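Local coordinates for protein alpha-glucosidase YIHQ (Escherichia coli, PDB 5AEG) that hydrolyses sulfoquinovosyl diacylglycerides and simple sulfoquinovosides such as sulfoquinovosyl glycerol, releasing sulfoquinovose for sulfoglycolysis, at residues A[388-391]-A[392-396]; A[431-434]-A[435-438]; A[440-444]-A[445-449]. All coordinates share one frame; numbering follows the deposited sequence.

Interaction 1. Residues A[388-391]-A[392-396]; sequences EVIK and KNMIE
K391 and I395 run alongside each other, one helical turn apart. K391 CB lies 3.2 Å from K392 N. CG then meets the I395 side chain, 4.1 Å from CD1. The chain runs on through CD and turns back at chi3 (58°), which carries the tip toward the preceding turn. CE comes within 3.3 Å of E388 OE2. NZ ends in a salt bridge, 2.6 Å from E388 OE2, and meets that oxygen on its syn side, somewhat out of the carboxylate plane. A second carboxylate, that of E443 on helix 422-444, also pairs with NZ, so the ammonium joins two helices. With an alanine in its place, E388 would probably lose its positive mate, E443 one of its two lysines, and I395 the cover on its flank.

These residues lie in the last turns of helix 380-395. In the TIM barrel of family 31 this helix comes between strands 329-334 and 401-404 along the chain, and packs against both. The regular pattern widens here into a pi-type turn. I390 O takes two donors: M394 N at 3.1 Å, above the carbonyl plane, and I395 N, nearly along the C=O axis. E396 N likewise reaches five residues back, to K391 O at 3.0 Å. The buried side chains of I390, M394 and I395 all touch W402 on strand 401-404.

On another side, V389 CG1 comes 3.9 Å from N393 ND2. That amide nitrogen donates to W306 O, so the valine methyl sits beside a group already held. At the exposed end, K392 folds round through bends at chi2, chi3 and chi4. Its NZ reaches E396 OE1 at 2.7 Å, approaching from above the carboxylate plane.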
# COMPACT_ATOMS: atom_id res chain seq x y z
N GLU A 388 -23.41 5.37 5.36
CA GLU A 388 -24.17 6.55 5.85
C GLU A 388 -23.55 7.20 7.02
O GLU A 388 -23.63 8.43 7.17
CB GLU A 388 -25.68 6.20 6.19
CG GLU A 388 -26.47 5.82 4.94
CD GLU A 388 -26.55 6.91 3.86
OE1 GLU A 388 -26.82 8.07 4.29
OE2 GLU A 388 -26.37 6.63 2.62
N VAL A 389 -22.94 6.40 7.87
CA VAL A 389 -22.15 6.96 8.94
C VAL A 389 -21.10 7.92 8.35
O VAL A 389 -20.95 9.03 8.85
CB VAL A 389 -21.47 5.89 9.81
CG1 VAL A 389 -20.42 6.48 10.73
CG2 VAL A 389 -22.50 5.14 10.67
N ILE A 390 -20.38 7.47 7.33
CA ILE A 390 -19.38 8.32 6.70
C ILE A 390 -20.04 9.56 6.16
O ILE A 390 -19.56 10.68 6.39
CB ILE A 390 -18.54 7.57 5.58
CG1 ILE A 390 -17.66 6.47 6.20
CG2 ILE A 390 -17.57 8.53 4.91
CD1 ILE A 390 -17.17 5.40 5.21
N LYS A 391 -21.15 9.39 5.43
CA LYS A 391 -21.79 10.54 4.77
C LYS A 391 -22.34 11.56 5.75
O LYS A 391 -22.12 12.74 5.56
CB LYS A 391 -22.89 10.08 3.81
CG LYS A 391 -22.29 9.47 2.57
CD LYS A 391 -23.21 8.49 1.88
CE LYS A 391 -24.53 9.09 1.49
NZ LYS A 391 -25.21 8.00 0.70
N LYS A 392 -22.97 11.10 6.81
CA LYS A 392 -23.67 11.99 7.72
C LYS A 392 -22.73 12.55 8.78
O LYS A 392 -22.83 13.77 9.10
CB LYS A 392 -24.89 11.29 8.33
CG LYS A 392 -25.43 11.79 9.68
CD LYS A 392 -26.86 12.37 9.65
CE LYS A 392 -27.00 13.62 8.76
NZ LYS A 392 -25.98 14.70 9.01
N ASN A 393 -21.76 11.75 9.25
CA ASN A 393 -20.94 12.18 10.36
C ASN A 393 -19.60 12.88 9.97
O ASN A 393 -19.05 13.64 10.76
CB ASN A 393 -20.73 11.00 11.32
CG ASN A 393 -22.04 10.53 12.00
OD1 ASN A 393 -23.05 11.10 11.81
ND2 ASN A 393 -21.98 9.48 12.71
N MET A 394 -19.13 12.65 8.75
CA MET A 394 -17.86 13.25 8.26
C MET A 394 -18.11 14.18 7.10
O MET A 394 -17.71 15.33 7.13
CB MET A 394 -16.86 12.16 7.90
CG MET A 394 -16.83 11.04 8.97
SD MET A 394 -15.65 9.64 8.71
CE MET A 394 -14.31 10.68 8.98
N ILE A 395 -18.74 13.69 6.05
CA ILE A 395 -18.91 14.55 4.86
C ILE A 395 -19.83 15.73 5.15
O ILE A 395 -19.47 16.86 4.85
CB ILE A 395 -19.48 13.77 3.62
CG1 ILE A 395 -18.44 12.69 3.18
CG2 ILE A 395 -19.74 14.75 2.49
CD1 ILE A 395 -18.85 11.66 2.13
N GLU A 396 -20.98 15.46 5.76
CA GLU A 396 -21.90 16.54 6.13
C GLU A 396 -21.37 17.46 7.20
O GLU A 396 -21.76 18.57 7.21
CB GLU A 396 -23.31 16.01 6.44
CG GLU A 396 -24.03 15.67 5.15
CD GLU A 396 -25.43 15.09 5.35
OE1 GLU A 396 -26.06 15.31 6.43
OE2 GLU A 396 -25.89 14.39 4.42

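Interaction 2. Residues A[431-434]-A[435-438]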
# COMPACT_ATOMS: atom_id res chain seq x y z
N ALA A 431 -9.94 -3.87 0.31
CA ALA A 431 -10.62 -3.19 -0.80
C ALA A 431 -12.16 -3.04 -0.61
O ALA A 431 -12.75 -2.10 -1.17
CB ALA A 431 -10.36 -3.87 -2.07
N LEU A 432 -12.75 -3.93 0.20
CA LEU A 432 -14.18 -3.83 0.55
C LEU A 432 -14.38 -2.55 1.39
O LEU A 432 -15.27 -1.72 1.12
CB LEU A 432 -14.58 -5.05 1.34
CG LEU A 432 -16.06 -5.34 1.56
CD1 LEU A 432 -16.86 -5.23 0.25
CD2 LEU A 432 -16.14 -6.77 2.15
N TRP A 433 -13.50 -2.36 2.36
CA TRP A 433 -13.46 -1.12 3.17
C TRP A 433 -13.19 0.11 2.35
O TRP A 433 -13.87 1.12 2.48
CB TRP A 433 -12.49 -1.37 4.35
CG TRP A 433 -12.15 -0.22 5.22
CD1 TRP A 433 -10.92 0.06 5.69
CD2 TRP A 433 -13.04 0.72 5.83
NE1 TRP A 433 -10.97 1.12 6.58
CE2 TRP A 433 -12.25 1.60 6.61
CE3 TRP A 433 -14.41 0.97 5.71
CZ2 TRP A 433 -12.79 2.68 7.30
CZ3 TRP A 433 -14.97 2.03 6.42
CH2 TRP A 433 -14.14 2.89 7.22
N ALA A 434 -12.25 0.01 1.40
CA ALA A 434 -11.96 1.07 0.51
C ALA A 434 -13.23 1.45 -0.35
O ALA A 434 -13.56 2.63 -0.54
CB ALA A 434 -10.77 0.74 -0.42
N LYS A 435 -13.94 0.44 -0.82
CA LYS A 435 -15.11 0.69 -1.67
C LYS A 435 -16.16 1.48 -0.88
O LYS A 435 -16.82 2.35 -1.44
CB LYS A 435 -15.71 -0.64 -2.15
CG LYS A 435 -16.77 -0.52 -3.24
CD LYS A 435 -17.33 -1.89 -3.63
CE LYS A 435 -17.95 -1.79 -5.03
NZ LYS A 435 -19.14 -2.61 -5.13
N CYS A 436 -16.29 1.17 0.43
CA CYS A 436 -17.27 1.84 1.30
C CYS A 436 -17.00 3.32 1.36
O CYS A 436 -17.91 4.21 1.18
CB CYS A 436 -17.23 1.20 2.69
SG CYS A 436 -18.53 1.75 3.85
N ASN A 437 -15.72 3.66 1.51
CA ASN A 437 -15.27 5.04 1.47
C ASN A 437 -15.50 5.72 0.11
O ASN A 437 -16.06 6.84 0.03
CB ASN A 437 -13.78 5.11 1.92
CG ASN A 437 -13.60 4.91 3.43
OD1 ASN A 437 -13.67 5.88 4.22
ND2 ASN A 437 -13.34 3.67 3.85
N TYR A 438 -15.05 5.06 -0.97
CA TYR A 438 -15.15 5.58 -2.31
C TYR A 438 -16.63 5.85 -2.64
O TYR A 438 -16.95 6.89 -3.16
CB TYR A 438 -14.59 4.54 -3.29
CG TYR A 438 -14.70 4.89 -4.71
CD1 TYR A 438 -13.74 5.65 -5.32
CD2 TYR A 438 -15.84 4.51 -5.46
CE1 TYR A 438 -13.86 6.01 -6.65
CE2 TYR A 438 -15.96 4.86 -6.80
CZ TYR A 438 -14.97 5.61 -7.38
OH TYR A 438 -15.09 5.97 -8.70
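A431 and K435 open the contact through the backbone, K435 N donating to A431 O. The aliphatic start of K435 packs on the same carbonyl, with CB 3.4 Å from A431 O. A431 N itself bonds to S458 OG.

L432 continues the helical ladder. Its O accepts C436 N, while its side chain points off the helix and touches L377.

W433 carries most of the contact. CG is anti to the backbone N (chi1 172°), and the indole swings round beside the next turn. N437 ND2 sits 3.2 Å above one face of the indole. It is over the six-membered ring, 3.4 Å from CE3 and about equally far from the other five ring atoms. The ring and amide planes are 71° apart, so the amide stands steeply on the indole and does not stack on it. The same ND2 donates to W433 O at 2.9 Å, from above the carbonyl plane. N437 N reaches this oxygen from the opposite face at 3.3 Å. W433 O thus takes two donors of one residue. N437 OD1 accepts from W402 NE1. The bonds at ND2 and OD1 give both ends of this buried amide a partner and together fix its turn. C436 CB also approaches the indole, 4.1 Å from CE3.

A434 closes the segment, its O accepting Y438 N at 2.9 Å in a nearly straight bond. Its methyl touches M454 and Y464.

The helix follows strand 401-404 in the family 31 TIM barrel. W433 NE1 donates to the backbone O of D405, the catalytic nucleophile. W433 thus probably belongs to the second shell of the active site, with N437 packed on its face.

Interaction 3. Residues A[440-444]-A[445-449]; sequences ALEET and GKLGE
L441 and K446 are joined by the outer, six-to-one bond of a Schellman motif, which ends helix 422-444 before the loop to strand 451-454 of the TIM barrel. K446 N donates to L441 O at 2.8 Å, almost straight (172°). The inner, five-to-two bond, G445 N to E442 O, is 3.3 Å, with the donor well above the carbonyl plane. L441 O also takes T444 N, on the opposite face from K446 N. G445 makes the reversal with a positive phi of 71°. A CB at this point would clash with T444 O.

The apolar contact belongs to L447, whose side chain folds back on the last helical turn. CD2 lies 3.7 Å from L441 CB and also meets L441 CD2. Its other methyl, CD1, packs alongside E442, 4.0 Å from CG. One leucine thus covers two successive helix residues.

The charged groups go two ways. Besides K391, E443 has K387 of helix 380-395 as a second partner. K446 NZ makes a long ion pair with E449 OE1 within the loop.

T444 OG1 bonds back into the helix. It lies between the backbone N and the carbonyl carbon (chi1 48°). From there it donates to A440 O at 2.8 Å, and K446 CG rests 3.4 Å from the same OG1.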
# COMPACT_ATOMS: atom_id res chain seq x y z
N ALA A 440 -19.10 6.42 -0.58
CA ALA A 440 -19.57 7.54 0.17
C ALA A 440 -19.31 8.85 -0.55
O ALA A 440 -20.20 9.71 -0.69
CB ALA A 440 -18.97 7.55 1.57
N LEU A 441 -18.11 8.97 -1.12
CA LEU A 441 -17.79 10.13 -1.93
C LEU A 441 -18.58 10.12 -3.27
O LEU A 441 -19.05 11.17 -3.73
CB LEU A 441 -16.29 10.25 -2.31
CG LEU A 441 -15.30 10.84 -1.26
CD1 LEU A 441 -15.41 10.17 0.05
CD2 LEU A 441 -13.88 10.76 -1.82
N GLU A 442 -18.62 8.98 -3.89
CA GLU A 442 -19.34 8.89 -5.19
C GLU A 442 -20.81 9.37 -4.99
O GLU A 442 -21.29 10.20 -5.74
CB GLU A 442 -19.31 7.48 -5.71
CG GLU A 442 -19.61 7.34 -7.17
CD GLU A 442 -19.65 5.87 -7.60
OE1 GLU A 442 -19.76 4.94 -6.74
OE2 GLU A 442 -19.53 5.62 -8.81
N GLU A 443 -21.45 8.88 -3.96
CA GLU A 443 -22.84 9.17 -3.70
C GLU A 443 -23.11 10.61 -3.27
O GLU A 443 -24.22 11.01 -3.38
CB GLU A 443 -23.44 8.17 -2.71
CG GLU A 443 -23.48 6.79 -3.31
CD GLU A 443 -23.84 5.70 -2.37
OE1 GLU A 443 -24.20 5.97 -1.22
OE2 GLU A 443 -23.72 4.53 -2.77
N THR A 444 -22.11 11.38 -2.84
CA THR A 444 -22.30 12.76 -2.38
C THR A 444 -21.72 13.73 -3.37
O THR A 444 -21.72 14.92 -3.16
CB THR A 444 -21.63 13.03 -1.03
OG1 THR A 444 -20.29 12.52 -1.06
CG2 THR A 444 -22.39 12.39 0.11
N GLY A 445 -21.22 13.22 -4.47
CA GLY A 445 -20.59 14.06 -5.49
C GLY A 445 -19.25 14.60 -5.06
O GLY A 445 -18.90 15.69 -5.48
N LYS A 446 -18.49 13.86 -4.24
CA LYS A 446 -17.28 14.47 -3.72
C LYS A 446 -15.97 13.88 -4.24
O LYS A 446 -14.89 14.23 -3.75
CB LYS A 446 -17.35 14.46 -2.19
CG LYS A 446 -18.47 15.33 -1.55
CD LYS A 446 -18.32 16.79 -1.82
CE LYS A 446 -19.42 17.57 -1.13
NZ LYS A 446 -18.90 18.89 -0.82
N LEU A 447 -16.02 13.03 -5.26
CA LEU A 447 -14.81 12.55 -5.92
C LEU A 447 -14.04 13.71 -6.50
O LEU A 447 -14.62 14.60 -7.08
CB LEU A 447 -15.13 11.45 -6.95
CG LEU A 447 -15.55 10.11 -6.36
CD1 LEU A 447 -16.02 9.12 -7.43
CD2 LEU A 447 -14.46 9.44 -5.48
N GLY A 448 -12.73 13.79 -6.25
CA GLY A 448 -11.94 14.96 -6.69
C GLY A 448 -12.05 16.17 -5.78
O GLY A 448 -11.36 17.15 -5.99
N GLU A 449 -12.81 16.08 -4.69
CA GLU A 449 -12.93 17.17 -3.74
C GLU A 449 -12.55 16.78 -2.32
O GLU A 449 -11.99 17.58 -1.56
CB GLU A 449 -14.39 17.76 -3.70
CG GLU A 449 -14.78 18.69 -4.86
CD GLU A 449 -16.31 18.85 -4.94
OE1 GLU A 449 -16.92 19.23 -3.92
OE2 GLU A 449 -16.90 18.51 -5.99

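The three interactions follow one another along the chain within the TIM-barrel domain. Interaction 1 closes helix 380-395. Interaction 2 lies within helix 422-444, and interaction 3 ends that helix. Their centres are 11 to 14 Å apart. The two helices pack side by side. I390 CD1 of interaction 1 reaches N437 OD1 of interaction 2 at 3.7 Å. I395 CD1 lies 3.6 Å from T444 OG1 of interaction 3, where K391 and E443 add a salt bridge. Y438 of interaction 2 touches L447 of interaction 3. The set thus runs from the outer helix ends inward to the W433 region next to the catalytic nucleophile.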